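Long-range contacts in malonyl-CoA-[acyl-carrier-protein] transacylase (Coxiella burnetii, PDB 3TQE), which probably transfers the malonyl group from malonyl-CoA to holo acyl carrier protein, supplying malonyl units for fatty acid synthesis: residues L103-L109 against I223-K229; L71-V75 against F111-V115; K88-G94 against V230-N235; C80-G86 against I307-I311; K120-Y124 against L216-I220. All blocks are in the same frame, centred on the assembly; numbering follows the deposited sequence. Where two conformers were deposited one is given.

Contact 1: L103-L109 against I223-K229. With GLY (glycine), chain C.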
# COMPACT_ATOMS: atom_id res chain seq x y z
N LEU A 103 -4.40 -7.24 -6.02
CA LEU A 103 -5.06 -7.63 -7.24
C LEU A 103 -4.30 -8.64 -8.06
O LEU A 103 -4.90 -9.51 -8.68
CB LEU A 103 -5.38 -6.41 -8.09
CG LEU A 103 -6.49 -5.53 -7.55
CD1 LEU A 103 -6.48 -4.21 -8.27
CD2 LEU A 103 -7.86 -6.24 -7.65
N VAL A 104 -2.99 -8.57 -8.04
CA VAL A 104 -2.19 -9.61 -8.67
C VAL A 104 -2.37 -10.94 -7.95
O VAL A 104 -2.62 -11.98 -8.56
CB VAL A 104 -0.69 -9.23 -8.73
CG1 VAL A 104 0.14 -10.45 -9.14
CG2 VAL A 104 -0.48 -8.09 -9.68
N CYS A 105 -2.30 -10.91 -6.63
CA CYS A 105 -2.38 -12.14 -5.87
C CYS A 105 -3.78 -12.74 -5.86
O CYS A 105 -3.93 -13.95 -5.77
CB CYS A 105 -1.86 -11.89 -4.48
SG CYS A 105 -0.11 -11.46 -4.49
N ALA A 106 -4.80 -11.90 -6.05
CA ALA A 106 -6.19 -12.36 -6.17
C ALA A 106 -6.50 -12.89 -7.58
O ALA A 106 -7.61 -13.34 -7.84
CB ALA A 106 -7.15 -11.20 -5.86
N GLY A 107 -5.57 -12.76 -8.50
CA GLY A 107 -5.75 -13.23 -9.85
C GLY A 107 -6.43 -12.27 -10.81
O GLY A 107 -6.79 -12.66 -11.90
N ALA A 108 -6.55 -11.01 -10.43
CA ALA A 108 -7.24 -10.04 -11.27
C ALA A 108 -6.32 -9.45 -12.32
O ALA A 108 -6.75 -9.13 -13.41
CB ALA A 108 -7.83 -8.94 -10.42
N LEU A 109 -5.04 -9.29 -11.99
CA LEU A 109 -4.05 -8.65 -12.86
C LEU A 109 -2.87 -9.58 -13.04
O LEU A 109 -2.43 -10.22 -12.07
CB LEU A 109 -3.45 -7.37 -12.25
CG LEU A 109 -4.34 -6.20 -11.93
CD1 LEU A 109 -3.51 -5.09 -11.29
CD2 LEU A 109 -5.05 -5.73 -13.21
N ILE A 223 -5.18 -2.70 -20.00
CA ILE A 223 -4.72 -3.88 -19.28
C ILE A 223 -5.91 -4.80 -19.01
O ILE A 223 -6.98 -4.35 -18.68
CB ILE A 223 -3.98 -3.50 -17.96
CG1 ILE A 223 -3.40 -4.75 -17.27
CG2 ILE A 223 -4.90 -2.81 -16.99
CD1 ILE A 223 -2.47 -4.44 -16.07
N SER A 224 -5.70 -6.09 -19.18
CA SER A 224 -6.75 -7.05 -18.96
C SER A 224 -6.96 -7.25 -17.48
O SER A 224 -6.01 -7.41 -16.75
CB SER A 224 -6.36 -8.38 -19.58
OG SER A 224 -6.22 -8.24 -20.97
N ILE A 225 -8.20 -7.25 -17.05
CA ILE A 225 -8.53 -7.44 -15.67
C ILE A 225 -9.54 -8.55 -15.57
O ILE A 225 -10.58 -8.49 -16.19
CB ILE A 225 -9.09 -6.18 -15.02
CG1 ILE A 225 -8.08 -5.04 -15.20
CG2 ILE A 225 -9.41 -6.46 -13.58
CD1 ILE A 225 -8.54 -3.69 -14.66
N ASP A 226 -9.21 -9.57 -14.78
CA ASP A 226 -10.11 -10.66 -14.48
C ASP A 226 -10.79 -10.43 -13.14
O ASP A 226 -10.36 -9.60 -12.35
CB ASP A 226 -9.34 -11.96 -14.45
CG ASP A 226 -8.90 -12.42 -15.83
OD1 ASP A 226 -9.44 -11.93 -16.84
OD2 ASP A 226 -8.01 -13.30 -15.89
N SER A 227 -11.86 -11.17 -12.86
CA SER A 227 -12.52 -10.98 -11.58
C SER A 227 -11.60 -11.56 -10.51
O SER A 227 -11.08 -12.65 -10.70
CB SER A 227 -13.91 -11.63 -11.52
OG SER A 227 -14.86 -10.85 -12.20
N PRO A 228 -11.40 -10.83 -9.41
CA PRO A 228 -10.58 -11.36 -8.35
C PRO A 228 -11.17 -12.65 -7.80
O PRO A 228 -12.38 -12.76 -7.66
CB PRO A 228 -10.59 -10.24 -7.29
CG PRO A 228 -10.91 -9.01 -8.04
CD PRO A 228 -11.89 -9.48 -9.07
N LYS A 229 -10.31 -13.58 -7.45
CA LYS A 229 -10.71 -14.86 -6.90
C LYS A 229 -10.75 -14.88 -5.37
O LYS A 229 -11.22 -15.83 -4.75
CB LYS A 229 -9.76 -15.93 -7.42
CG LYS A 229 -9.86 -16.10 -8.92
CD LYS A 229 -9.12 -17.34 -9.37
CE LYS A 229 -9.17 -17.49 -10.88
NZ LYS A 229 -10.52 -17.21 -11.46
N GLY C . -11.26 -8.75 -18.81
CA GLY C . -12.27 -7.66 -19.05
C GLY C . -11.59 -6.31 -19.11
O GLY C . -10.35 -6.26 -18.98
OXT GLY C . -12.28 -5.25 -19.27

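Contact 2: L71-V75 against F111-V115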
# COMPACT_ATOMS: atom_id res chain seq x y z
N LEU A 71 5.79 -3.83 -5.33
CA LEU A 71 4.84 -4.77 -5.90
C LEU A 71 5.49 -6.14 -6.03
O LEU A 71 4.91 -7.17 -5.68
CB LEU A 71 4.35 -4.29 -7.27
CG LEU A 71 3.52 -5.29 -8.04
CD1 LEU A 71 2.22 -5.51 -7.32
CD2 LEU A 71 3.33 -4.84 -9.49
N THR A 72 6.72 -6.15 -6.51
CA THR A 72 7.45 -7.39 -6.73
C THR A 72 7.74 -8.09 -5.41
O THR A 72 7.57 -9.29 -5.30
CB THR A 72 8.72 -7.11 -7.54
OG1 THR A 72 8.35 -6.52 -8.78
CG2 THR A 72 9.49 -8.40 -7.82
N ALA A 73 8.16 -7.33 -4.41
CA ALA A 73 8.44 -7.89 -3.09
C ALA A 73 7.18 -8.51 -2.49
O ALA A 73 7.20 -9.62 -1.97
CB ALA A 73 8.99 -6.84 -2.17
N ASP A 74 6.06 -7.78 -2.60
CA ASP A 74 4.82 -8.26 -2.02
C ASP A 74 4.39 -9.55 -2.73
O ASP A 74 3.96 -10.50 -2.09
CB ASP A 74 3.74 -7.22 -2.21
CG ASP A 74 3.86 -5.98 -1.30
OD1 ASP A 74 4.81 -5.83 -0.52
OD2 ASP A 74 2.93 -5.13 -1.42
N VAL A 75 4.45 -9.57 -4.05
CA VAL A 75 4.05 -10.73 -4.80
C VAL A 75 5.00 -11.90 -4.54
O VAL A 75 4.58 -13.04 -4.42
CB VAL A 75 3.98 -10.41 -6.28
CG1 VAL A 75 3.85 -11.67 -7.10
CG2 VAL A 75 2.82 -9.46 -6.52
N PHE A 111 0.86 -10.43 -13.23
CA PHE A 111 1.98 -9.82 -12.53
C PHE A 111 2.82 -8.90 -13.42
O PHE A 111 3.07 -7.77 -13.05
CB PHE A 111 2.85 -10.90 -11.89
CG PHE A 111 4.07 -10.39 -11.25
CD1 PHE A 111 4.00 -9.41 -10.31
CD2 PHE A 111 5.30 -10.87 -11.60
CE1 PHE A 111 5.11 -8.92 -9.72
CE2 PHE A 111 6.44 -10.38 -10.99
CZ PHE A 111 6.33 -9.40 -10.07
N GLU A 112 3.31 -9.39 -14.55
CA GLU A 112 4.26 -8.59 -15.34
C GLU A 112 3.56 -7.36 -15.92
O GLU A 112 4.15 -6.29 -16.03
CB GLU A 112 4.89 -9.45 -16.43
CG GLU A 112 5.80 -10.54 -15.85
CD GLU A 112 5.53 -11.95 -16.41
OE1 GLU A 112 5.03 -12.06 -17.56
OE2 GLU A 112 5.78 -12.96 -15.68
N GLU A 113 2.27 -7.47 -16.20
CA GLU A 113 1.50 -6.31 -16.63
C GLU A 113 1.38 -5.31 -15.50
O GLU A 113 1.52 -4.09 -15.69
CB GLU A 113 0.15 -6.73 -17.18
CG GLU A 113 0.35 -7.59 -18.43
CD GLU A 113 -0.89 -8.09 -19.10
OE1 GLU A 113 -2.01 -7.80 -18.63
OE2 GLU A 113 -0.71 -8.82 -20.12
N ALA A 114 1.14 -5.81 -14.30
CA ALA A 114 1.05 -4.95 -13.14
C ALA A 114 2.37 -4.25 -12.85
O ALA A 114 2.37 -3.11 -12.42
CB ALA A 114 0.52 -5.72 -11.93
N VAL A 115 3.48 -4.94 -13.03
CA VAL A 115 4.79 -4.33 -12.83
C VAL A 115 4.94 -3.12 -13.73
O VAL A 115 5.36 -2.04 -13.29
CB VAL A 115 5.92 -5.34 -13.06
CG1 VAL A 115 7.29 -4.66 -13.14
CG2 VAL A 115 5.89 -6.37 -11.98

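Contact 3: K88-G94 against V230-N235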
# COMPACT_ATOMS: atom_id res chain seq x y z
N LYS A 88 -5.48 -19.88 0.94
CA LYS A 88 -5.91 -18.57 0.47
C LYS A 88 -6.49 -17.80 1.63
O LYS A 88 -7.24 -18.33 2.44
CB LYS A 88 -6.98 -18.67 -0.62
CG LYS A 88 -6.56 -19.40 -1.83
CD LYS A 88 -5.58 -18.62 -2.65
CE LYS A 88 -5.40 -19.31 -3.99
NZ LYS A 88 -4.39 -18.67 -4.86
N PRO A 89 -6.19 -16.50 1.70
CA PRO A 89 -6.85 -15.69 2.70
C PRO A 89 -8.32 -15.52 2.35
O PRO A 89 -8.74 -15.72 1.22
CB PRO A 89 -6.15 -14.34 2.57
CG PRO A 89 -5.66 -14.33 1.25
CD PRO A 89 -5.28 -15.71 0.86
N GLN A 90 -9.08 -15.10 3.34
CA GLN A 90 -10.49 -14.82 3.14
C GLN A 90 -10.72 -13.49 2.47
O GLN A 90 -11.71 -13.30 1.80
CB GLN A 90 -11.21 -14.84 4.47
CG GLN A 90 -11.52 -16.26 4.90
CD GLN A 90 -10.31 -17.14 5.04
OE1 GLN A 90 -9.52 -16.96 5.95
NE2 GLN A 90 -10.15 -18.10 4.14
N VAL A 91 -9.78 -12.57 2.67
CA VAL A 91 -9.88 -11.25 2.09
C VAL A 91 -8.48 -10.67 1.99
O VAL A 91 -7.56 -11.08 2.72
CB VAL A 91 -10.84 -10.37 2.94
CG1 VAL A 91 -10.26 -10.15 4.31
CG2 VAL A 91 -11.22 -9.07 2.26
N MSE A 92 -8.33 -9.72 1.09
CA MSE A 92 -7.08 -9.01 0.90
C MSE A 92 -7.32 -7.52 0.87
O MSE A 92 -8.37 -7.08 0.44
CB MSE A 92 -6.46 -9.42 -0.43
CG MSE A 92 -6.03 -10.87 -0.50
SE MSE A 92 -5.33 -11.23 -2.27
CE MSE A 92 -4.86 -13.08 -2.09
N ALA A 93 -6.33 -6.76 1.27
CA ALA A 93 -6.37 -5.32 1.12
C ALA A 93 -4.94 -4.86 1.00
O ALA A 93 -4.07 -5.41 1.63
CB ALA A 93 -7.04 -4.63 2.30
N GLY A 94 -4.70 -3.84 0.24
CA GLY A 94 -3.39 -3.29 0.12
C GLY A 94 -3.40 -1.83 0.33
O GLY A 94 -4.35 -1.18 -0.07
N VAL A 230 -10.23 -13.83 -4.76
CA VAL A 230 -10.32 -13.56 -3.34
C VAL A 230 -10.75 -12.10 -3.29
O VAL A 230 -10.27 -11.30 -4.10
CB VAL A 230 -8.93 -13.68 -2.66
CG1 VAL A 230 -8.97 -13.21 -1.21
CG2 VAL A 230 -8.38 -15.13 -2.77
N PRO A 231 -11.67 -11.76 -2.40
CA PRO A 231 -12.12 -10.38 -2.34
C PRO A 231 -11.00 -9.45 -1.97
O PRO A 231 -10.25 -9.73 -1.05
CB PRO A 231 -13.18 -10.38 -1.25
CG PRO A 231 -13.41 -11.74 -0.91
CD PRO A 231 -12.39 -12.63 -1.47
N VAL A 232 -10.89 -8.36 -2.71
CA VAL A 232 -9.92 -7.31 -2.45
C VAL A 232 -10.70 -6.06 -2.08
O VAL A 232 -11.51 -5.58 -2.87
CB VAL A 232 -9.06 -7.04 -3.68
CG1 VAL A 232 -8.20 -5.82 -3.42
CG2 VAL A 232 -8.23 -8.28 -4.03
N ILE A 233 -10.50 -5.57 -0.87
CA ILE A 233 -11.20 -4.40 -0.40
C ILE A 233 -10.43 -3.18 -0.85
O ILE A 233 -9.32 -2.94 -0.41
CB ILE A 233 -11.33 -4.39 1.13
CG1 ILE A 233 -11.98 -5.65 1.65
CG2 ILE A 233 -12.07 -3.13 1.61
CD1 ILE A 233 -13.23 -5.97 1.05
N HIS A 234 -11.05 -2.38 -1.71
CA HIS A 234 -10.39 -1.20 -2.26
C HIS A 234 -10.31 -0.04 -1.29
O HIS A 234 -11.22 0.21 -0.52
CB HIS A 234 -11.11 -0.76 -3.51
CG HIS A 234 -10.94 -1.71 -4.64
ND1 HIS A 234 -9.88 -1.62 -5.51
CD2 HIS A 234 -11.65 -2.80 -5.00
CE1 HIS A 234 -9.96 -2.61 -6.39
NE2 HIS A 234 -11.03 -3.34 -6.10
N ASN A 235 -9.23 0.68 -1.41
CA ASN A 235 -8.93 1.81 -0.55
C ASN A 235 -9.92 2.92 -0.65
O ASN A 235 -10.13 3.65 0.32
CB ASN A 235 -7.58 2.42 -0.95
CG ASN A 235 -6.40 1.56 -0.59
OD1 ASN A 235 -6.45 0.59 0.21
ND2 ASN A 235 -5.29 1.97 -1.14
O HOH W 1 -6.78 -2.75 -1.36

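Contact 4: C80-G86 against I307-I311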
# COMPACT_ATOMS: atom_id res chain seq x y z
N CYS A 80 5.79 -17.21 -1.99
CA CYS A 80 6.45 -18.05 -0.99
C CYS A 80 5.42 -18.65 -0.02
O CYS A 80 5.51 -19.80 0.32
CB CYS A 80 7.47 -17.26 -0.20
SG CYS A 80 8.93 -16.84 -1.14
N TRP A 81 4.46 -17.86 0.42
CA TRP A 81 3.36 -18.36 1.22
C TRP A 81 2.70 -19.53 0.54
O TRP A 81 2.50 -20.58 1.16
CB TRP A 81 2.34 -17.25 1.43
CG TRP A 81 1.07 -17.66 2.07
CD1 TRP A 81 -0.05 -18.01 1.45
CD2 TRP A 81 0.80 -17.73 3.46
NE1 TRP A 81 -1.03 -18.29 2.35
CE2 TRP A 81 -0.53 -18.13 3.60
CE3 TRP A 81 1.53 -17.42 4.59
CZ2 TRP A 81 -1.13 -18.26 4.82
CZ3 TRP A 81 0.92 -17.56 5.80
CH2 TRP A 81 -0.40 -17.95 5.90
N GLU A 82 2.35 -19.38 -0.74
CA GLU A 82 1.69 -20.47 -1.43
C GLU A 82 2.61 -21.68 -1.60
O GLU A 82 2.17 -22.81 -1.40
CB GLU A 82 1.14 -19.98 -2.76
CG GLU A 82 0.01 -18.99 -2.54
CD GLU A 82 -1.01 -18.99 -3.63
OE1 GLU A 82 -0.58 -18.91 -4.80
OE2 GLU A 82 -2.23 -19.08 -3.32
N ALA A 83 3.88 -21.43 -1.88
CA ALA A 83 4.86 -22.51 -2.08
C ALA A 83 5.08 -23.33 -0.84
O ALA A 83 5.38 -24.53 -0.93
CB ALA A 83 6.18 -21.94 -2.57
N LEU A 84 4.94 -22.69 0.31
CA LEU A 84 5.18 -23.33 1.59
C LEU A 84 3.90 -23.95 2.17
O LEU A 84 3.90 -24.44 3.29
CB LEU A 84 5.81 -22.35 2.56
CG LEU A 84 7.27 -22.06 2.20
CD1 LEU A 84 7.73 -20.79 2.89
CD2 LEU A 84 8.16 -23.23 2.59
N GLY A 85 2.84 -23.96 1.37
CA GLY A 85 1.62 -24.63 1.74
C GLY A 85 0.53 -23.74 2.32
O GLY A 85 -0.45 -24.24 2.87
N GLY A 86 0.66 -22.43 2.17
CA GLY A 86 -0.28 -21.54 2.75
C GLY A 86 -1.59 -21.50 1.96
O GLY A 86 -1.60 -21.48 0.74
N ILE A 307 6.91 -17.59 7.73
CA ILE A 307 5.81 -18.06 6.90
C ILE A 307 5.26 -19.36 7.47
O ILE A 307 4.05 -19.52 7.62
CB ILE A 307 6.22 -18.22 5.43
CG1 ILE A 307 6.45 -16.83 4.83
CG2 ILE A 307 5.17 -19.02 4.67
CD1 ILE A 307 7.14 -16.84 3.51
N LEU A 308 6.14 -20.30 7.78
CA LEU A 308 5.68 -21.57 8.31
C LEU A 308 5.00 -21.40 9.65
O LEU A 308 3.99 -22.05 9.90
CB LEU A 308 6.84 -22.55 8.41
CG LEU A 308 7.37 -23.01 7.05
CD1 LEU A 308 8.68 -23.73 7.27
CD2 LEU A 308 6.41 -23.89 6.29
N THR A 309 5.49 -20.51 10.49
CA THR A 309 4.86 -20.19 11.76
C THR A 309 3.45 -19.64 11.57
O THR A 309 2.51 -20.04 12.25
CB THR A 309 5.71 -19.18 12.51
OG1 THR A 309 6.93 -19.83 12.88
CG2 THR A 309 5.03 -18.67 13.76
N ALA A 310 3.32 -18.72 10.62
CA ALA A 310 2.04 -18.12 10.31
C ALA A 310 1.06 -19.16 9.80
O ALA A 310 -0.10 -19.13 10.16
CB ALA A 310 2.22 -17.00 9.29
N ILE A 311 1.50 -20.04 8.91
CA ILE A 311 0.62 -21.07 8.41
C ILE A 311 0.16 -21.97 9.54
O ILE A 311 -1.02 -22.30 9.66
CB ILE A 311 1.30 -21.88 7.31
CG1 ILE A 311 1.61 -21.00 6.10
CG2 ILE A 311 0.44 -23.07 6.92
CD1 ILE A 311 2.48 -21.66 5.05

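Contact 5: K120-Y124 against L216-I220. With GLY (glycine), chain B.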
# COMPACT_ATOMS: atom_id res chain seq x y z
N LYS A 120 4.56 2.91 -14.37
CA LYS A 120 3.93 4.09 -14.95
C LYS A 120 3.23 4.91 -13.89
O LYS A 120 3.31 6.14 -13.88
CB LYS A 120 2.95 3.71 -16.05
CG LYS A 120 3.61 3.31 -17.35
CD LYS A 120 2.59 2.64 -18.24
CE LYS A 120 3.19 2.21 -19.56
NZ LYS A 120 2.17 1.45 -20.37
N ARG A 121 2.56 4.23 -12.98
CA ARG A 121 1.89 4.93 -11.89
C ARG A 121 2.89 5.81 -11.15
O ARG A 121 2.62 6.97 -10.86
CB ARG A 121 1.21 3.94 -10.96
CG ARG A 121 0.47 4.54 -9.79
CD ARG A 121 -0.14 3.42 -9.02
NE ARG A 121 -0.99 3.84 -7.91
CZ ARG A 121 -0.58 4.06 -6.66
NH1 ARG A 121 0.70 3.95 -6.33
NH2 ARG A 121 -1.47 4.41 -5.73
N GLY A 122 4.04 5.24 -10.81
CA GLY A 122 5.06 6.01 -10.13
C GLY A 122 5.55 7.15 -10.97
O GLY A 122 5.71 8.28 -10.48
N GLN A 123 5.84 6.88 -12.23
CA GLN A 123 6.32 7.93 -13.13
C GLN A 123 5.32 9.05 -13.23
O GLN A 123 5.68 10.23 -13.09
CB GLN A 123 6.65 7.35 -14.50
CG GLN A 123 7.88 6.45 -14.44
CD GLN A 123 8.18 5.71 -15.70
OE1 GLN A 123 7.32 5.51 -16.53
NE2 GLN A 123 9.45 5.25 -15.83
N TYR A 124 4.06 8.73 -13.44
CA TYR A 124 3.07 9.77 -13.62
C TYR A 124 2.88 10.57 -12.34
O TYR A 124 2.71 11.78 -12.37
CB TYR A 124 1.74 9.20 -14.06
CG TYR A 124 1.75 8.43 -15.34
CD1 TYR A 124 2.71 8.60 -16.29
CD2 TYR A 124 0.76 7.53 -15.60
CE1 TYR A 124 2.69 7.86 -17.48
CE2 TYR A 124 0.72 6.82 -16.77
CZ TYR A 124 1.68 7.01 -17.71
OH TYR A 124 1.64 6.27 -18.87
N LEU A 216 -2.81 7.65 -16.10
CA LEU A 216 -2.89 6.24 -15.75
C LEU A 216 -4.17 5.62 -16.28
O LEU A 216 -4.19 4.43 -16.58
CB LEU A 216 -2.78 6.06 -14.24
CG LEU A 216 -2.47 4.62 -13.82
CD1 LEU A 216 -1.08 4.18 -14.33
CD2 LEU A 216 -2.57 4.55 -12.32
N ALA A 217 -5.24 6.41 -16.38
CA ALA A 217 -6.51 5.86 -16.84
C ALA A 217 -6.36 5.32 -18.24
O ALA A 217 -6.99 4.34 -18.59
CB ALA A 217 -7.59 6.90 -16.77
N GLN A 218 -5.53 5.97 -19.04
CA GLN A 218 -5.30 5.51 -20.40
C GLN A 218 -4.61 4.16 -20.42
O GLN A 218 -4.96 3.28 -21.22
CB GLN A 218 -4.49 6.56 -21.14
CG GLN A 218 -5.19 7.87 -21.26
CD GLN A 218 -4.38 8.89 -22.04
OE1 GLN A 218 -3.16 9.01 -21.88
NE2 GLN A 218 -5.06 9.64 -22.90
N ASP A 219 -3.66 3.96 -19.52
CA ASP A 219 -2.95 2.68 -19.47
C ASP A 219 -3.80 1.59 -18.90
O ASP A 219 -3.77 0.46 -19.36
CB ASP A 219 -1.68 2.80 -18.64
CG ASP A 219 -0.68 3.74 -19.25
OD1 ASP A 219 -0.34 3.60 -20.45
OD2 ASP A 219 -0.19 4.61 -18.52
N ILE A 220 -4.56 1.92 -17.87
CA ILE A 220 -5.38 0.94 -17.17
C ILE A 220 -6.49 0.42 -18.08
O ILE A 220 -6.95 -0.69 -17.94
CB ILE A 220 -5.91 1.54 -15.83
CG1 ILE A 220 -4.77 1.51 -14.80
CG2 ILE A 220 -7.12 0.80 -15.29
CD1 ILE A 220 -5.10 2.13 -13.48
N GLY B . 1.01 6.96 -0.65
CA GLY B . 1.87 6.08 -1.50
C GLY B . 1.31 5.87 -2.90
O GLY B . 1.61 4.90 -3.62
OXT GLY B . 0.51 6.68 -3.33
O HOH W 2 -0.55 1.80 -22.24
O HOH W 3 1.79 4.27 -21.50

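Contact 1: L103-L109 against I223-K229
Ala106 and Ala108 each give a backbone carbonyl to the extended segment 223-229. Lys229 N bonds to Ala106 O at 2.7 Å, nearly straight at 171°. Asp226 N bonds to Ala108 O at 2.8 Å. Between these two bonds the CG of the Pro228 ring lies 3.9 Å from Ala108 CB. The same ring also packs on Ala106 and Leu103.

The side chain of Ile225 touches both Ala108 O and Leu109. Its CB is 4.1 Å from Ala108 O. CG2 lies against that same oxygen at 3.8 Å. CG1 stands beside the backbone N (chi1 -56°), which brings it within 3.7 Å of Leu109 CD2. CD1 at the tip extends beyond this closest touch, and the two side chains lie side by side, pointing the same way. Ile225 also packs on Ala244 and Arg248 of helix 244-254.

The backbone N-H and C=O of Ile225 hold a bound glycine at two points, its O and its N. Ile225 N bonds to the glycine O at 3.1 Å, and the glycine N bonds to Ile225 O at 2.7 Å. Arg248 is a further partner of this ligand.

Gly107, with positive phi, closes helix 97-105 in a Schellman motif, and the loop that docks on this helix end carries Ile223, Ser224 and Ile225 of the pocket for this glycine.

Contact 2: L71-V75 against F111-V115
The Phe111 ring is clasped on both faces. Val75 CG1 covers one face in a CH-pi contact, 4.2 Å from the ring centroid and 22° off the normal. Val115 CG2, one helical turn on from Phe111, lies over the opposite face, 3.4 Å above the plane and offset toward the rim. Two groups of helix 63-83 stand at the edge, near the ring plane. One is Thr72 OG1, 3.7 Å from Phe111 CZ. The other is Leu71 CG, 4.3 Å from Phe111 CE1. The ring reaches this place because CG is anti to the backbone N (chi1 175°), so the side chain extends across to the other helix. Thr72 and Phe111 meet at about a right angle.

Leu71 makes the second half of the contact. Its CD2 methyl rests on helix 111-128 between two side chains, 3.8 Å from Ala114 CB and 3.9 Å from Val115 CG2. It also lies over the backbone there, 3.5 Å from Ala114 O.

The two helices, 63-83 and 111-128, run roughly antiparallel, with segment axes 10.9 Å apart. Helix 97-105 packs against both through Val104, and helix 31-44 covers Thr72 and Phe111.

The Thr72 hydroxyl bonds back to Pro68 O in its own helix. With that polar group satisfied locally, the helices are joined here by shape and apolar burial.

Contact 3: K88-G94 against V230-N235
Met92 bridges in parallel register to Val232. Met92 N bonds to Pro231 O at 2.9 Å. Ile233 N bonds to Met92 O, also at 2.9 Å. Val232 CA adds a CH...O contact to Met92 O, 3.3 Å away. Beyond this single bridge the backbones part, and a water fills the next step. It accepts from Gly94 N at 2.8 Å and donates to Ile233 O at 2.7 Å.

Strand 91-94 is an edge strand of the parallel sheet. Its other side pairs with strand 9-12, where Val91 and Ala93 bond to Phe10. Segment 230-235 therefore attaches to the outer side of the strand.

The side chains fall in two groups. Val91 and Ile233 meet on one face, with Val91 CG2 3.6 Å from Ile233 CG1. Here CG2 is anti to the backbone N, and this turns it toward the neighbouring segment. Thr264 and Ile268 of helix 261-270 cover this patch. On the other face Met92, a selenomethionine, crosses Val230 at about a right angle. Its CG is 3.8 Å from Val230 CG1, and its extended chain carries CE alongside Val230 CG2. Val230 CG1 also lies 3.5 Å from Pro89 O.

Gly94 opens the GxSxG sequence around Ser96, the predicted nucleophile. Two backbone bonds and a water thus tie down the strand that leads into the probable nucleophile elbow, while apolar side chains pack on both faces of the pairing, Val91 with Ile233 on one and Met92 with Val230 on the other.

Contact 4: C80-G86 against I307-I311
The carbonyl oxygen of Trp81 takes two backbone N-H groups. Gly86 N bonds to Trp81 O at 2.8 Å, and Leu84 N adds a weak bond at 3.3 Å. This turn folds Gly86 back over the indole, with its CA close above one face. Ile311 comes in over the same face. Its CG1 makes a CH-pi contact 3.7 Å from the centroid of the six-membered ring. Ala310 CB sits at the edge, in the ring plane, 3.8 Å from Trp81 CZ3. The indole extends toward helix 304-313 because CG is anti to the backbone N (chi1 172°). Its NE1 bonds to Pro87 O, and Phe10 meets the ring edge-to-face.

Ile307 packs against Cys80, Trp81 and Leu84. Its CG2 touches Leu84 CD1 at 3.6 Å, and its CD1 reaches Cys80 CB at 3.7 Å. Leu84 crosses both Ile307 and Leu308 at about a right angle. The tip of Ile311, CD1, tucks in against the turn, 3.5 Å from Gly86 N.

Gly85 has positive phi, and its N bonds to Glu82 O. It is the C-prime residue of the Schellman motif that ends helix 63-83, here docked on the last helix of the chain, 304-313.

Contact 5: K120-Y124 against L216-I220
Asp219 holds the polar side of this contact, meeting Tyr124 and Lys120 with its two carboxylate oxygens. Tyr124 OH donates to Asp219 OD2; the modelled 2.5 Å is very short, so its exact length is doubtful. The carboxylate oxygen lies at the ring edge, in its plane, and the ring and carboxylate planes are only 15° apart. That near-coplanar approach also places Asp219 OD2 alongside Tyr124 CE2. The other oxygen, Asp219 OD1, makes a salt bridge with Lys120 NZ, but it is long and weak at 3.3 Å and rests on one of two lysine conformers. Two waters donate to Asp219 OD1, and both also make weak bonds with Lys120 NZ.

These residues pair helix 111-128 with the end of helix 210-220. The segments run nearly antiparallel, at 167°, with axes 10.6 Å apart.

The ligand side belongs to Arg121. Its chain is fully extended from CB to NE, starting with CG anti to the backbone N (chi1 -180°). NH1 bonds to the O of a bound glycine at 3.0 Å, with that oxygen at the guanidinium edge, in plane. NH1 is also bound by Gln67, and NH2 by Gln254 and by Ser96 OG, the predicted nucleophile. A carboxylate held by this arginine beside that serine is consistent with the malonyl-binding site of the family.

The apolar packing centres on Leu216. Its CD2 lies 4.0 Å from Arg121 CG, against the start of the arginine chain. Its CD1 lies 4.0 Å from Tyr124 CE2, and Tyr100 of helix 97-105 packs on the same leucine.

Contact 2 is fully buried and contact 3 largely so. Contacts 1, 4 and 5 are partly buried, and contact 4 lies farthest from the chain centre. Contacts 2 and 4 share helix 63-83, and contacts 2 and 5 share helix 111-128. Contacts 1 and 3 use consecutive parts of the loop after helix 210-220, and touch where Ala106 meets Val230 and Val232. These two have backbone bonds between their segments, whereas contacts 2 and 4 are joined across by apolar and ring packing. Contact 5 alone has a salt bridge between its segments. Contacts 3 and 5 approach the predicted active site from different elements. The Lys88-Glu82 salt bridge links contacts 3 and 4.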